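Local coordinates for plasmin and fibronectin-binding protein A (Streptococcus pneumoniae, PDB 4MR0) that acts as a pneumococcal surface adhesin and invasin, binding human fibronectin, plasmin, plasminogen and serum albumin, at residues 441-446 with 477-482; 481-486 with 497-502. One frame throughout, in Å; residues are numbered along the deposited sequence.

Contact 1 (441-446 with 477-482)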
loop_
_atom_site.group_PDB
_atom_site.type_symbol
_atom_site.label_atom_id
_atom_site.label_comp_id
_atom_site.label_asym_id
_atom_site.label_seq_id
_atom_site.Cartn_x
_atom_site.Cartn_y
_atom_site.Cartn_z
ATOM N N ALA A 441 -18.071 -6.262 6.717
ATOM C CA ALA A 441 -18.983 -7.361 7.006
ATOM C C ALA A 441 -18.255 -8.436 7.806
ATOM O O ALA A 441 -18.883 -9.293 8.420
ATOM C CB ALA A 441 -19.527 -7.947 5.708
ATOM N N ASP A 442 -16.926 -8.378 7.799
ATOM C CA ASP A 442 -16.101 -9.340 8.524
ATOM C C ASP A 442 -15.944 -8.915 9.979
ATOM O O ASP A 442 -15.440 -7.831 10.264
ATOM C CB ASP A 442 -14.722 -9.451 7.865
ATOM C CG ASP A 442 -13.768 -10.324 8.650
ATOM O OD1 ASP A 442 -14.190 -11.411 9.095
ATOM O OD2 ASP A 442 -12.591 -9.932 8.817
ATOM N N PRO A 443 -16.368 -9.772 10.923
ATOM C CA PRO A 443 -16.256 -9.439 12.347
ATOM C C PRO A 443 -14.832 -9.320 12.883
ATOM O O PRO A 443 -14.621 -8.803 13.980
ATOM C CB PRO A 443 -17.054 -10.556 13.029
ATOM C CG PRO A 443 -16.905 -11.709 12.092
ATOM C CD PRO A 443 -17.063 -11.057 10.735
ATOM N N LYS A 444 -13.857 -9.784 12.108
ATOM C CA LYS A 444 -12.460 -9.721 12.528
ATOM C C LYS A 444 -11.714 -8.533 11.928
ATOM O O LYS A 444 -10.516 -8.366 12.163
ATOM C CB LYS A 444 -11.729 -11.009 12.136
ATOM C CG LYS A 444 -12.092 -12.235 12.965
ATOM C CD LYS A 444 -11.344 -13.461 12.454
ATOM C CE LYS A 444 -11.178 -14.511 13.546
ATOM N NZ LYS A 444 -12.484 -14.963 14.096
ATOM N N THR A 445 -12.416 -7.708 11.157
ATOM C CA THR A 445 -11.783 -6.556 10.522
ATOM C C THR A 445 -12.018 -5.225 11.226
ATOM O O THR A 445 -13.150 -4.832 11.509
ATOM C CB THR A 445 -12.219 -6.424 9.038
ATOM O OG1 THR A 445 -11.657 -7.502 8.281
ATOM C CG2 THR A 445 -11.734 -5.106 8.445
ATOM N N LYS A 446 -10.913 -4.544 11.500
ATOM C CA LYS A 446 -10.906 -3.244 12.152
ATOM C C LYS A 446 -10.818 -2.222 11.017
ATOM O O LYS A 446 -10.082 -2.428 10.050
ATOM C CB LYS A 446 -9.672 -3.151 13.050
ATOM C CG LYS A 446 -9.681 -2.022 14.061
ATOM C CD LYS A 446 -8.343 -1.969 14.790
ATOM C CE LYS A 446 -8.505 -2.204 16.287
ATOM N NZ LYS A 446 -7.812 -3.441 16.729
ATOM N N GLU A 477 -21.439 -9.915 15.544
ATOM C CA GLU A 477 -20.632 -10.108 16.740
ATOM C C GLU A 477 -19.169 -9.746 16.508
ATOM O O GLU A 477 -18.276 -10.586 16.607
ATOM C CB GLU A 477 -20.780 -11.549 17.235
ATOM C CG GLU A 477 -22.056 -11.765 18.047
ATOM C CD GLU A 477 -22.469 -13.221 18.151
ATOM O OE1 GLU A 477 -21.595 -14.078 18.404
ATOM O OE2 GLU A 477 -23.678 -13.503 17.991
ATOM N N THR A 478 -18.947 -8.471 16.204
ATOM C CA THR A 478 -17.618 -7.932 15.946
ATOM C C THR A 478 -16.675 -8.262 17.100
ATOM O O THR A 478 -17.071 -8.235 18.264
ATOM C CB THR A 478 -17.678 -6.404 15.768
ATOM O OG1 THR A 478 -18.797 -6.065 14.939
ATOM C CG2 THR A 478 -16.411 -5.900 15.109
ATOM N N GLU A 479 -15.422 -8.555 16.767
ATOM C CA GLU A 479 -14.429 -8.926 17.766
ATOM C C GLU A 479 -13.446 -7.840 18.199
ATOM O O GLU A 479 -12.528 -8.113 18.972
ATOM C CB GLU A 479 -13.652 -10.140 17.267
ATOM C CG GLU A 479 -14.509 -11.377 17.115
ATOM C CD GLU A 479 -13.830 -12.458 16.302
ATOM O OE1 GLU A 479 -12.635 -12.731 16.549
ATOM O OE2 GLU A 479 -14.497 -13.038 15.420
ATOM N N GLN A 480 -13.615 -6.620 17.699
ATOM C CA GLN A 480 -12.724 -5.531 18.089
ATOM C C GLN A 480 -13.332 -4.179 17.728
ATOM O O GLN A 480 -14.333 -4.110 17.011
ATOM C CB GLN A 480 -11.340 -5.684 17.436
ATOM C CG GLN A 480 -11.308 -5.475 15.937
ATOM C CD GLN A 480 -12.048 -6.556 15.191
ATOM O OE1 GLN A 480 -13.027 -6.287 14.499
ATOM N NE2 GLN A 480 -11.584 -7.796 15.330
ATOM N N PRO A 481 -12.731 -3.086 18.223
ATOM C CA PRO A 481 -13.209 -1.722 17.962
ATOM C C PRO A 481 -13.154 -1.321 16.491
ATOM O O PRO A 481 -12.444 -1.937 15.691
ATOM C CB PRO A 481 -12.278 -0.859 18.814
ATOM C CG PRO A 481 -11.802 -1.797 19.891
ATOM C CD PRO A 481 -11.565 -3.061 19.120
ATOM N N ASN A 482 -13.910 -0.282 16.143
ATOM C CA ASN A 482 -13.936 0.217 14.774
ATOM C C ASN A 482 -12.721 1.113 14.544
ATOM O O ASN A 482 -12.101 1.075 13.481
ATOM C CB ASN A 482 -15.222 1.002 14.515
ATOM C CG ASN A 482 -16.427 0.100 14.297
ATOM O OD1 ASN A 482 -17.415 0.166 15.037
ATOM N ND2 ASN A 482 -16.354 -0.747 13.276
#
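The carbonyl oxygen of Pro443 receives the backbone N-H of Glu479, with Pro443 O and Glu479 N 2.9 Å apart and an N-H...O angle of 169°. The bond is nearly straight at the hydrogen, although the donor stands 22° out of the carbonyl plane. Thr478 CG2 also rests 3.6 Å from Pro443 O, and the side-chain amide of Gln480 is close by. Pro443 is the first inner residue of a type I turn from Asp442 to Thr445, a corner that the fixed phi of proline suits. Asp442, the first residue of the turn, braces it with its carboxylate: Asp442 OD2 takes the hydroxyl of Thr445 through the anti lone pair, with Thr445 OG1 at 2.7 Å, while OD1 accepts a weak bond from Lys444 N and is also bonded to Tyr405. The two segments belong to successive coils of a right-handed parallel beta-helix, in which 441-446 turns into strand 445-451, and the loop 477-482 leads to the neighbouring strand 483-486. Lys444 and Glu479 then join the two loops by a salt bridge, their chains crossing obliquely. Lys444 NZ lies 3.1 Å from Glu479 OE2, on its syn lone pair, and makes a weaker bond to OE1; a bend at chi4 (59°) turns the ammonium group toward the carboxylate. Long, flexible charged chains suit this more open side of the loops. Lys446 instead lays its aliphatic stem over the neighbouring backbone, Lys446 CG coming 3.2 Å from Pro481 O. Its CB approaches Gln480 CG at 4.1 Å, whereas its ammonium end is paired with Glu484.

Contact 2 (481-486 with 497-502)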
loop_
_atom_site.group_PDB
_atom_site.type_symbol
_atom_site.label_atom_id
_atom_site.label_comp_id
_atom_site.label_asym_id
_atom_site.label_seq_id
_atom_site.Cartn_x
_atom_site.Cartn_y
_atom_site.Cartn_z
ATOM N N PRO A 481 -12.731 -3.086 18.223
ATOM C CA PRO A 481 -13.209 -1.722 17.962
ATOM C C PRO A 481 -13.154 -1.321 16.491
ATOM O O PRO A 481 -12.444 -1.937 15.691
ATOM C CB PRO A 481 -12.278 -0.859 18.814
ATOM C CG PRO A 481 -11.802 -1.797 19.891
ATOM C CD PRO A 481 -11.565 -3.061 19.120
ATOM N N ASN A 482 -13.910 -0.282 16.143
ATOM C CA ASN A 482 -13.936 0.217 14.774
ATOM C C ASN A 482 -12.721 1.113 14.544
ATOM O O ASN A 482 -12.101 1.075 13.481
ATOM C CB ASN A 482 -15.222 1.002 14.515
ATOM C CG ASN A 482 -16.427 0.100 14.297
ATOM O OD1 ASN A 482 -17.415 0.166 15.037
ATOM N ND2 ASN A 482 -16.354 -0.747 13.276
ATOM N N ILE A 483 -12.378 1.906 15.554
ATOM C CA ILE A 483 -11.239 2.813 15.464
ATOM C C ILE A 483 -10.364 2.705 16.708
ATOM O O ILE A 483 -10.819 2.973 17.826
ATOM C CB ILE A 483 -11.706 4.277 15.318
ATOM C CG1 ILE A 483 -12.550 4.425 14.049
ATOM C CG2 ILE A 483 -10.493 5.219 15.292
ATOM C CD1 ILE A 483 -13.143 5.805 13.864
ATOM N N GLU A 484 -9.108 2.317 16.505
ATOM C CA GLU A 484 -8.159 2.172 17.597
ATOM C C GLU A 484 -6.990 3.138 17.468
ATOM O O GLU A 484 -6.342 3.220 16.424
ATOM C CB GLU A 484 -7.613 0.741 17.657
ATOM C CG GLU A 484 -6.301 0.638 18.431
ATOM C CD GLU A 484 -5.721 -0.762 18.448
ATOM O OE1 GLU A 484 -5.719 -1.425 17.385
ATOM O OE2 GLU A 484 -5.252 -1.194 19.523
ATOM N N LEU A 485 -6.726 3.858 18.550
ATOM C CA LEU A 485 -5.629 4.811 18.610
ATOM C C LEU A 485 -4.829 4.414 19.836
ATOM O O LEU A 485 -5.272 4.603 20.975
ATOM C CB LEU A 485 -6.185 6.228 18.729
ATOM C CG LEU A 485 -6.941 6.546 17.436
ATOM C CD1 LEU A 485 -8.154 7.394 17.706
ATOM C CD2 LEU A 485 -5.981 7.211 16.456
ATOM N N LEU A 486 -3.650 3.854 19.589
ATOM C CA LEU A 486 -2.787 3.363 20.649
ATOM C C LEU A 486 -1.449 4.083 20.766
ATOM O O LEU A 486 -0.660 4.123 19.822
ATOM C CB LEU A 486 -2.551 1.863 20.440
ATOM C CG LEU A 486 -1.610 1.130 21.401
ATOM C CD1 LEU A 486 -2.171 1.159 22.824
ATOM C CD2 LEU A 486 -1.442 -0.308 20.924
ATOM N N ASN A 497 -16.485 11.792 12.899
ATOM C CA ASN A 497 -16.529 10.508 12.228
ATOM C C ASN A 497 -17.913 9.911 12.493
ATOM O O ASN A 497 -18.501 10.147 13.554
ATOM C CB ASN A 497 -15.437 9.583 12.781
ATOM C CG ASN A 497 -14.030 10.096 12.493
ATOM O OD1 ASN A 497 -13.556 10.036 11.360
ATOM N ND2 ASN A 497 -13.363 10.608 13.523
ATOM N N SER A 498 -18.436 9.160 11.525
ATOM C CA SER A 498 -19.737 8.511 11.667
ATOM C C SER A 498 -19.538 6.997 11.687
ATOM O O SER A 498 -18.986 6.421 10.749
ATOM C CB SER A 498 -20.669 8.886 10.508
ATOM O OG SER A 498 -21.067 10.245 10.571
ATOM N N ILE A 499 -19.988 6.354 12.759
ATOM C CA ILE A 499 -19.848 4.910 12.892
ATOM C C ILE A 499 -21.199 4.202 13.007
ATOM O O ILE A 499 -21.925 4.386 13.986
ATOM C CB ILE A 499 -18.994 4.559 14.125
ATOM C CG1 ILE A 499 -17.646 5.280 14.035
ATOM C CG2 ILE A 499 -18.789 3.053 14.204
ATOM C CD1 ILE A 499 -16.730 5.034 15.212
ATOM N N PHE A 500 -21.527 3.391 12.001
ATOM C CA PHE A 500 -22.789 2.649 11.986
ATOM C C PHE A 500 -22.577 1.156 12.233
ATOM O O PHE A 500 -22.164 0.431 11.325
ATOM C CB PHE A 500 -23.503 2.792 10.635
ATOM C CG PHE A 500 -23.876 4.200 10.271
ATOM C CD1 PHE A 500 -22.914 5.100 9.823
ATOM C CD2 PHE A 500 -25.207 4.617 10.336
ATOM C CE1 PHE A 500 -23.271 6.401 9.446
ATOM C CE2 PHE A 500 -25.573 5.911 9.962
ATOM C CZ PHE A 500 -24.602 6.803 9.513
ATOM N N GLY A 501 -22.852 0.695 13.448
ATOM C CA GLY A 501 -22.709 -0.722 13.739
ATOM C C GLY A 501 -21.443 -1.164 14.441
ATOM O O GLY A 501 -20.446 -0.444 14.479
ATOM N N GLY A 502 -21.492 -2.366 15.004
ATOM C CA GLY A 502 -20.342 -2.903 15.701
ATOM C C GLY A 502 -20.522 -2.941 17.203
ATOM O O GLY A 502 -21.643 -2.871 17.711
#
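Ile483 meets Ile499 through the far ends of their side chains, CD1 of one lying 3.9 Å from CD1 of the other while the two chains cross at a slant. In each isoleucine CG1 is anti to the carbonyl carbon, and a nearly straight chi2 carries the delta methyl onward into the interior. The touch is therefore methyl against methyl, and the backbones remain well apart. Ile471 and Ile506 also pack on or beside Ile483, so that the pair belongs to a larger apolar filling. The other branch of Ile499 serves a different neighbour: Ile499 CG2 lies against the side-chain amide of Asn482, 3.8 Å from Asn482 CG, as the two side chains slide past each other in opposite directions. Branching at the beta carbon lets Ile499 face an apolar partner with CD1 and a polar one with CG2. The end of the Asn482 amide also comes up to the carbonyl oxygen of Gly501, whose O is 4.1 Å from Asn482 CG. Two glycines with positive phi follow one another here, 99° at Gly501 and 108° at Gly502. At these backbone angles a beta carbon would press on the preceding carbonyl oxygen, and at Gly502 it would also run into the Asn482 amide, which makes glycine apt at both positions. Gly502 O is hydrogen-bonded to the hydroxyl of Ser526. Segment 481-486 falls in one PbH1 repeat and 497-502 in the next, their strands lying on different faces of the solenoid; inward-pointing isoleucines meeting between such faces are characteristic of the interior of a right-handed parallel beta-helix.

In the fold
Contact 1 lies between neighbouring coils at their turns and is only partly buried, whereas contact 2 looks inward, between two faces of the beta-helix, and is buried. Their chemistry follows: a backbone bond and a salt bridge in the first, methyl packing beside a polar amide in the second. Pro481 and Asn482 belong to both, for the loop that closes contact 1 runs straight into the strand 483-486 of contact 2. That strand runs parallel to its neighbour 445-451, and on its outward side the Lys446-Glu484 ion pair links the two contacts. Thr478 also packs against Gly502, a second join.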